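Local coordinates for alpha-L-rhamnosidase (Streptomyces avermitilis, PDB 3W5M), which releases terminal non-reducing alpha-L-rhamnose by hydrolysis from citrus flavonoid glycosides and the arabinogalactan-protein gum arabic, at residues A[960-972]-A[979-991]. Numbering follows the deposited sequence.
Sequences FASLHGPVSTRWQ and VLTCSVPPNTTAE
Val979 pairs with Gln972 through two backbone hydrogen bonds, Gln972 N to Val979 O at 3.0 Å and Val979 N to Gln972 O at 3.1 Å, one hydrogen-bonded rung of the beta hairpin 965-974/977-984 in the C-terminal beta-sandwich domain. The axes of 965-972 and 979-984 run at 179°, antiparallel. Leu980 lies opposite Trp971 in a non-hydrogen-bonded pair; its CG, anti to the backbone N, brings CD1 to 3.8 Å from Trp971 CB. That contact is with the stem of the tryptophan; its indole leads away, and NE1 bonds to Ile930 O. Thr981 N gives a nearly straight bond to Arg970 O (2.8 Å, 168° at the hydrogen), to which Thr981 OG1 adds only a weak one. Cys982 forms a non-hydrogen-bonded pair with Thr969, whose OG1 hydrogen-bonds to Ala931 O. Ser983 and Ser968 exchange backbone bonds of 3.0 Å between each N and the partner's O, though Ser983 N sits above the carbonyl plane of Ser968. At this end of the ladder a water links Pro966 O to Ser983 OG. Pro985 then packs its CD 3.6 Å from Val967 CG2, while a second water donates to both His964 O and Pro986 O. In the type II turn Pro985–Thr988, Thr988 OG1 donates to Pro985 O at 2.9 Å, fixing the rotation that turns CG2 over one face of the His964 imidazole. This CH-pi contact measures 3.9 Å from Thr988 CG2 to the ring centroid, 26° off the normal. The chemistry therefore changes along the contact: peptide bonds hold Val979 to Ser983, whereas packing and water join Pro985 to Thr988, with the Ser983 water at the junction, before the chain enters strand 989-995 of another sheet.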
ATOM      1  N   PHE A 960     -10.921   8.954 -20.517  1.00 25.79           N
ATOM      2  CA  PHE A 960     -11.147   8.800 -19.094  1.00 24.59           C
ATOM      3  C   PHE A 960     -12.353   7.884 -18.896  1.00 24.34           C
ATOM      4  O   PHE A 960     -13.421   8.156 -19.430  1.00 23.07           O
ATOM      5  CB  PHE A 960     -11.389  10.163 -18.458  1.00 24.27           C
ATOM      6  CG  PHE A 960     -11.811  10.106 -17.025  1.00 23.99           C
ATOM      7  CD1 PHE A 960     -11.052   9.421 -16.067  1.00 23.84           C
ATOM      8  CD2 PHE A 960     -12.973  10.757 -16.619  1.00 24.08           C
ATOM      9  CE1 PHE A 960     -11.449   9.393 -14.747  1.00 23.24           C
ATOM     10  CE2 PHE A 960     -13.386  10.712 -15.301  1.00 24.81           C
ATOM     11  CZ  PHE A 960     -12.631  10.023 -14.365  1.00 25.06           C
ATOM     12  N   ALA A 961     -12.176   6.794 -18.139  1.00 23.34           N
ATOM     13  CA  ALA A 961     -13.271   5.856 -17.873  1.00 22.04           C
ATOM     14  C   ALA A 961     -14.091   6.393 -16.694  1.00 23.55           C
ATOM     15  O   ALA A 961     -13.881   5.994 -15.532  1.00 24.74           O
ATOM     16  CB  ALA A 961     -12.715   4.475 -17.543  1.00 23.17           C
ATOM     17  N   SER A 962     -15.002   7.323 -16.963  1.00 22.26           N
ATOM     18  CA  SER A 962     -15.820   7.881 -15.887  1.00 22.83           C
ATOM     19  C   SER A 962     -16.897   6.879 -15.468  1.00 22.63           C
ATOM     20  O   SER A 962     -17.162   5.905 -16.186  1.00 22.62           O
ATOM     21  CB  SER A 962     -16.458   9.220 -16.310  1.00 21.63           C
ATOM     22  OG  SER A 962     -17.658   8.995 -17.015  1.00 23.83           O
ATOM     23  N   LEU A 963     -17.568   7.146 -14.338  1.00 22.98           N
ATOM     24  CA  LEU A 963     -18.709   6.282 -13.926  1.00 23.36           C
ATOM     25  C   LEU A 963     -19.879   6.253 -14.936  1.00 23.63           C
ATOM     26  O   LEU A 963     -20.571   5.226 -15.052  1.00 23.06           O
ATOM     27  CB  LEU A 963     -19.231   6.609 -12.511  1.00 24.87           C
ATOM     28  CG  LEU A 963     -18.194   6.635 -11.373  1.00 27.32           C
ATOM     29  CD1 LEU A 963     -18.895   6.688 -10.017  1.00 28.90           C
ATOM     30  CD2 LEU A 963     -17.290   5.407 -11.441  1.00 26.71           C
ATOM     31  N   HIS A 964     -20.063   7.345 -15.689  1.00 20.77           N
ATOM     32  CA  HIS A 964     -21.097   7.407 -16.720  1.00 22.22           C
ATOM     33  C   HIS A 964     -20.650   6.747 -18.036  1.00 21.67           C
ATOM     34  O   HIS A 964     -21.447   6.610 -18.947  1.00 20.24           O
ATOM     35  CB  HIS A 964     -21.499   8.849 -16.976  1.00 21.90           C
ATOM     36  CG  HIS A 964     -22.099   9.522 -15.776  1.00 25.56           C
ATOM     37  ND1 HIS A 964     -23.435   9.417 -15.458  1.00 28.04           N
ATOM     38  CD2 HIS A 964     -21.552  10.325 -14.834  1.00 27.13           C
ATOM     39  CE1 HIS A 964     -23.684  10.121 -14.365  1.00 29.04           C
ATOM     40  NE2 HIS A 964     -22.555  10.671 -13.957  1.00 30.68           N
ATOM     41  N   GLY A 965     -19.383   6.340 -18.108  1.00 21.62           N
ATOM     42  CA  GLY A 965     -18.804   5.736 -19.326  1.00 22.96           C
ATOM     43  C   GLY A 965     -17.656   6.590 -19.863  1.00 22.93           C
ATOM     44  O   GLY A 965     -17.237   7.587 -19.223  1.00 22.80           O
ATOM     45  N   PRO A 966     -17.140   6.238 -21.052  1.00 25.07           N
ATOM     46  CA  PRO A 966     -15.916   6.915 -21.516  1.00 25.73           C
ATOM     47  C   PRO A 966     -16.106   8.394 -21.894  1.00 25.79           C
ATOM     48  O   PRO A 966     -17.089   8.772 -22.545  1.00 25.44           O
ATOM     49  CB  PRO A 966     -15.457   6.060 -22.710  1.00 27.97           C
ATOM     50  CG  PRO A 966     -16.691   5.369 -23.187  1.00 28.08           C
ATOM     51  CD  PRO A 966     -17.624   5.224 -22.010  1.00 26.00           C
ATOM     52  N   VAL A 967     -15.174   9.215 -21.431  1.00 24.15           N
ATOM     53  CA  VAL A 967     -15.075  10.603 -21.831  1.00 25.21           C
ATOM     54  C   VAL A 967     -13.766  10.700 -22.611  1.00 25.56           C
ATOM     55  O   VAL A 967     -12.697  10.514 -22.040  1.00 24.06           O
ATOM     56  CB  VAL A 967     -15.083  11.542 -20.624  1.00 24.87           C
ATOM     57  CG1 VAL A 967     -14.864  12.988 -21.066  1.00 27.49           C
ATOM     58  CG2 VAL A 967     -16.422  11.412 -19.905  1.00 25.47           C
ATOM     59  N   SER A 968     -13.854  10.949 -23.920  1.00 26.31           N
ATOM     60  CA  SER A 968     -12.656  10.986 -24.764  1.00 27.69           C
ATOM     61  C   SER A 968     -12.428  12.331 -25.429  1.00 29.49           C
ATOM     62  O   SER A 968     -13.381  13.060 -25.711  1.00 27.94           O
ATOM     63  CB  SER A 968     -12.714   9.899 -25.826  1.00 28.80           C
ATOM     64  OG  SER A 968     -12.919   8.650 -25.187  1.00 33.58           O
ATOM     65  N   THR A 969     -11.152  12.652 -25.649  1.00 29.58           N
ATOM     66  CA  THR A 969     -10.743  13.845 -26.393  1.00 31.42           C
ATOM     67  C   THR A 969      -9.608  13.496 -27.353  1.00 33.48           C
ATOM     68  O   THR A 969      -8.838  12.571 -27.111  1.00 32.39           O
ATOM     69  CB  THR A 969     -10.258  15.012 -25.501  1.00 32.02           C
ATOM     70  OG1 THR A 969      -9.123  14.598 -24.721  1.00 36.43           O
ATOM     71  CG2 THR A 969     -11.359  15.527 -24.590  1.00 32.52           C
ATOM     72  N   ARG A 970      -9.542  14.228 -28.467  1.00 31.80           N
ATOM     73  CA  ARG A 970      -8.444  14.121 -29.405  1.00 31.40           C
ATOM     74  C   ARG A 970      -8.365  15.453 -30.123  1.00 33.00           C
ATOM     75  O   ARG A 970      -9.331  15.859 -30.774  1.00 31.69           O
ATOM     76  CB  ARG A 970      -8.681  13.011 -30.408  1.00 33.65           C
ATOM     77  CG  ARG A 970      -7.518  12.858 -31.374  1.00 41.77           C
ATOM     78  CD  ARG A 970      -7.627  11.566 -32.154  1.00 48.43           C
ATOM     79  NE  ARG A 970      -6.924  11.654 -33.430  1.00 56.34           N
ATOM     80  CZ  ARG A 970      -7.222  10.928 -34.507  1.00 60.27           C
ATOM     81  NH1 ARG A 970      -8.222  10.048 -34.479  1.00 61.67           N
ATOM     82  NH2 ARG A 970      -6.525  11.088 -35.624  1.00 61.11           N
ATOM     83  N   TRP A 971      -7.238  16.135 -29.988  1.00 32.06           N
ATOM     84  CA  TRP A 971      -7.054  17.405 -30.676  1.00 32.43           C
ATOM     85  C   TRP A 971      -5.699  17.497 -31.364  1.00 35.42           C
ATOM     86  O   TRP A 971      -4.730  16.838 -30.961  1.00 31.97           O
ATOM     87  CB  TRP A 971      -7.288  18.600 -29.746  1.00 30.39           C
ATOM     88  CG  TRP A 971      -6.368  18.733 -28.566  1.00 32.64           C
ATOM     89  CD1 TRP A 971      -6.604  18.293 -27.292  1.00 32.13           C
ATOM     90  CD2 TRP A 971      -5.096  19.393 -28.530  1.00 32.29           C
ATOM     91  NE1 TRP A 971      -5.551  18.621 -26.469  1.00 32.28           N
ATOM     92  CE2 TRP A 971      -4.615  19.303 -27.203  1.00 33.03           C
ATOM     93  CE3 TRP A 971      -4.310  20.053 -29.492  1.00 35.25           C
ATOM     94  CZ2 TRP A 971      -3.375  19.835 -26.812  1.00 33.12           C
ATOM     95  CZ3 TRP A 971      -3.074  20.588 -29.096  1.00 33.09           C
ATOM     96  CH2 TRP A 971      -2.625  20.466 -27.770  1.00 33.76           C
ATOM     97  N   GLN A 972      -5.651  18.322 -32.413  1.00 36.60           N
ATOM     98  CA  GLN A 972      -4.452  18.494 -33.229  1.00 38.43           C
ATOM     99  C   GLN A 972      -4.390  19.927 -33.732  1.00 38.77           C
ATOM    100  O   GLN A 972      -5.397  20.453 -34.222  1.00 37.76           O
ATOM    101  CB  GLN A 972      -4.491  17.533 -34.406  1.00 40.41           C
ATOM    102  CG  GLN A 972      -3.263  17.565 -35.302  1.00 50.92           C
ATOM    103  CD  GLN A 972      -3.262  16.429 -36.314  1.00 57.65           C
ATOM    104  OE1 GLN A 972      -4.250  15.701 -36.458  1.00 63.25           O
ATOM    105  NE2 GLN A 972      -2.152  16.271 -37.023  1.00 64.21           N
ATOM    106  N   VAL A 979      -8.320  21.016 -34.928  1.00 35.11           N
ATOM    107  CA  VAL A 979      -9.462  20.118 -34.901  1.00 35.04           C
ATOM    108  C   VAL A 979      -9.533  19.437 -33.519  1.00 37.30           C
ATOM    109  O   VAL A 979      -8.526  18.931 -33.014  1.00 33.87           O
ATOM    110  CB  VAL A 979      -9.431  19.111 -36.085  1.00 39.57           C
ATOM    111  CG1 VAL A 979      -8.103  18.365 -36.163  1.00 42.02           C
ATOM    112  CG2 VAL A 979     -10.600  18.130 -36.040  1.00 37.30           C
ATOM    113  N   LEU A 980     -10.709  19.479 -32.896  1.00 33.26           N
ATOM    114  CA  LEU A 980     -10.970  18.714 -31.676  1.00 34.07           C
ATOM    115  C   LEU A 980     -12.146  17.775 -31.910  1.00 35.02           C
ATOM    116  O   LEU A 980     -13.190  18.195 -32.426  1.00 35.02           O
ATOM    117  CB  LEU A 980     -11.256  19.648 -30.496  1.00 33.95           C
ATOM    118  CG  LEU A 980     -11.834  19.075 -29.184  1.00 35.47           C
ATOM    119  CD1 LEU A 980     -10.852  18.171 -28.452  1.00 34.92           C
ATOM    120  CD2 LEU A 980     -12.196  20.240 -28.293  1.00 35.32           C
ATOM    121  N   THR A 981     -11.979  16.498 -31.567  1.00 32.88           N
ATOM    122  CA  THR A 981     -13.126  15.595 -31.505  1.00 32.50           C
ATOM    123  C   THR A 981     -13.279  15.180 -30.039  1.00 33.51           C
ATOM    124  O   THR A 981     -12.316  15.216 -29.264  1.00 29.32           O
ATOM    125  CB  THR A 981     -12.968  14.339 -32.386  1.00 34.20           C
ATOM    126  OG1 THR A 981     -11.731  13.691 -32.076  1.00 35.66           O
ATOM    127  CG2 THR A 981     -12.994  14.683 -33.887  1.00 33.44           C
ATOM    128  N   CYS A 982     -14.489  14.813 -29.647  1.00 30.37           N
ATOM    129  CA  CYS A 982     -14.678  14.305 -28.305  1.00 32.33           C
ATOM    130  C   CYS A 982     -15.867  13.391 -28.259  1.00 33.17           C
ATOM    131  O   CYS A 982     -16.705  13.383 -29.170  1.00 33.00           O
ATOM    132  CB  CYS A 982     -14.772  15.451 -27.280  1.00 32.59           C
ATOM    133  SG  CYS A 982     -16.109  16.635 -27.547  1.00 40.03           S
ATOM    134  N   SER A 983     -15.906  12.575 -27.214  1.00 32.19           N
ATOM    135  CA  SER A 983     -16.996  11.645 -26.986  1.00 30.74           C
ATOM    136  C   SER A 983     -17.456  11.899 -25.555  1.00 28.53           C
ATOM    137  O   SER A 983     -16.643  11.900 -24.631  1.00 28.02           O
ATOM    138  CB  SER A 983     -16.528  10.200 -27.215  1.00 30.57           C
ATOM    139  OG  SER A 983     -17.592   9.275 -27.057  1.00 31.74           O
ATOM    140  N   VAL A 984     -18.752  12.175 -25.403  1.00 26.36           N
ATOM    141  CA  VAL A 984     -19.381  12.559 -24.137  1.00 25.62           C
ATOM    142  C   VAL A 984     -20.523  11.569 -23.905  1.00 25.26           C
ATOM    143  O   VAL A 984     -21.353  11.360 -24.795  1.00 25.30           O
ATOM    144  CB  VAL A 984     -19.937  14.008 -24.204  1.00 26.31           C
ATOM    145  CG1 VAL A 984     -20.699  14.376 -22.941  1.00 25.42           C
ATOM    146  CG2 VAL A 984     -18.805  15.001 -24.422  1.00 27.59           C
ATOM    147  N   PRO A 985     -20.559  10.907 -22.739  1.00 24.90           N
ATOM    148  CA  PRO A 985     -21.554   9.839 -22.586  1.00 23.86           C
ATOM    149  C   PRO A 985     -22.996  10.304 -22.328  1.00 24.92           C
ATOM    150  O   PRO A 985     -23.233  11.370 -21.727  1.00 22.95           O
ATOM    151  CB  PRO A 985     -21.042   9.035 -21.372  1.00 25.18           C
ATOM    152  CG  PRO A 985     -20.109   9.938 -20.669  1.00 25.72           C
ATOM    153  CD  PRO A 985     -19.552  10.896 -21.663  1.00 24.77           C
ATOM    154  N   PRO A 986     -23.965   9.483 -22.744  1.00 25.58           N
ATOM    155  CA  PRO A 986     -25.377   9.774 -22.473  1.00 25.56           C
ATOM    156  C   PRO A 986     -25.615  10.102 -20.996  1.00 27.23           C
ATOM    157  O   PRO A 986     -24.955   9.527 -20.112  1.00 26.72           O
ATOM    158  CB  PRO A 986     -26.061   8.476 -22.864  1.00 26.16           C
ATOM    159  CG  PRO A 986     -25.202   7.924 -23.945  1.00 25.54           C
ATOM    160  CD  PRO A 986     -23.802   8.253 -23.537  1.00 26.24           C
ATOM    161  N   ASN A 987     -26.521  11.051 -20.754  1.00 25.78           N
ATOM    162  CA  ASN A 987     -26.884  11.502 -19.408  1.00 24.74           C
ATOM    163  C   ASN A 987     -25.831  12.412 -18.792  1.00 24.84           C
ATOM    164  O   ASN A 987     -25.836  12.655 -17.584  1.00 26.26           O
ATOM    165  CB  ASN A 987     -27.282  10.326 -18.454  1.00 25.81           C
ATOM    166  CG  ASN A 987     -28.312  10.758 -17.423  1.00 26.34           C
ATOM    167  OD1 ASN A 987     -29.191  11.562 -17.739  1.00 28.98           O
ATOM    168  ND2 ASN A 987     -28.201  10.265 -16.196  1.00 26.90           N
ATOM    169  N   THR A 988     -24.916  12.911 -19.615  1.00 24.91           N
ATOM    170  CA  THR A 988     -23.983  13.955 -19.173  1.00 25.49           C
ATOM    171  C   THR A 988     -23.974  15.035 -20.247  1.00 24.35           C
ATOM    172  O   THR A 988     -24.488  14.817 -21.348  1.00 24.81           O
ATOM    173  CB  THR A 988     -22.541  13.416 -18.878  1.00 24.51           C
ATOM    174  OG1 THR A 988     -21.815  13.234 -20.089  1.00 24.20           O
ATOM    175  CG2 THR A 988     -22.575  12.107 -18.114  1.00 24.43           C
ATOM    176  N   THR A 989     -23.432  16.199 -19.920  1.00 25.94           N
ATOM    177  CA  THR A 989     -23.256  17.267 -20.903  1.00 28.28           C
ATOM    178  C   THR A 989     -21.815  17.763 -20.848  1.00 26.84           C
ATOM    179  O   THR A 989     -21.038  17.349 -19.978  1.00 27.81           O
ATOM    180  CB  THR A 989     -24.166  18.462 -20.599  1.00 29.52           C
ATOM    181  OG1 THR A 989     -23.835  18.958 -19.296  1.00 32.17           O
ATOM    182  CG2 THR A 989     -25.649  18.082 -20.677  1.00 31.45           C
ATOM    183  N   ALA A 990     -21.454  18.652 -21.769  1.00 27.02           N
ATOM    184  CA  ALA A 990     -20.112  19.219 -21.784  1.00 26.16           C
ATOM    185  C   ALA A 990     -20.140  20.708 -22.084  1.00 28.98           C
ATOM    186  O   ALA A 990     -21.059  21.201 -22.741  1.00 27.51           O
ATOM    187  CB  ALA A 990     -19.260  18.509 -22.806  1.00 25.74           C
ATOM    188  N   GLU A 991     -19.129  21.400 -21.576  1.00 29.90           N
ATOM    189  CA  GLU A 991     -18.817  22.756 -21.991  1.00 31.50           C
ATOM    190  C   GLU A 991     -17.476  22.703 -22.703  1.00 31.07           C
ATOM    191  O   GLU A 991     -16.485  22.295 -22.121  1.00 29.07           O
ATOM    192  CB  GLU A 991     -18.737  23.645 -20.779  1.00 35.37           C
ATOM    193  CG  GLU A 991     -18.383  25.082 -21.085  1.00 42.45           C
ATOM    194  CD  GLU A 991     -18.207  25.875 -19.811  1.00 49.07           C
ATOM    195  OE1 GLU A 991     -17.112  25.781 -19.199  1.00 51.27           O
ATOM    196  OE2 GLU A 991     -19.169  26.574 -19.421  1.00 47.58           O
TER
HETATM  197  O   HOH W   1     -24.067   6.998 -19.215  1.00 21.06           O
HETATM  198  O   HOH W   2     -18.859   8.690 -24.496  1.00 28.58           O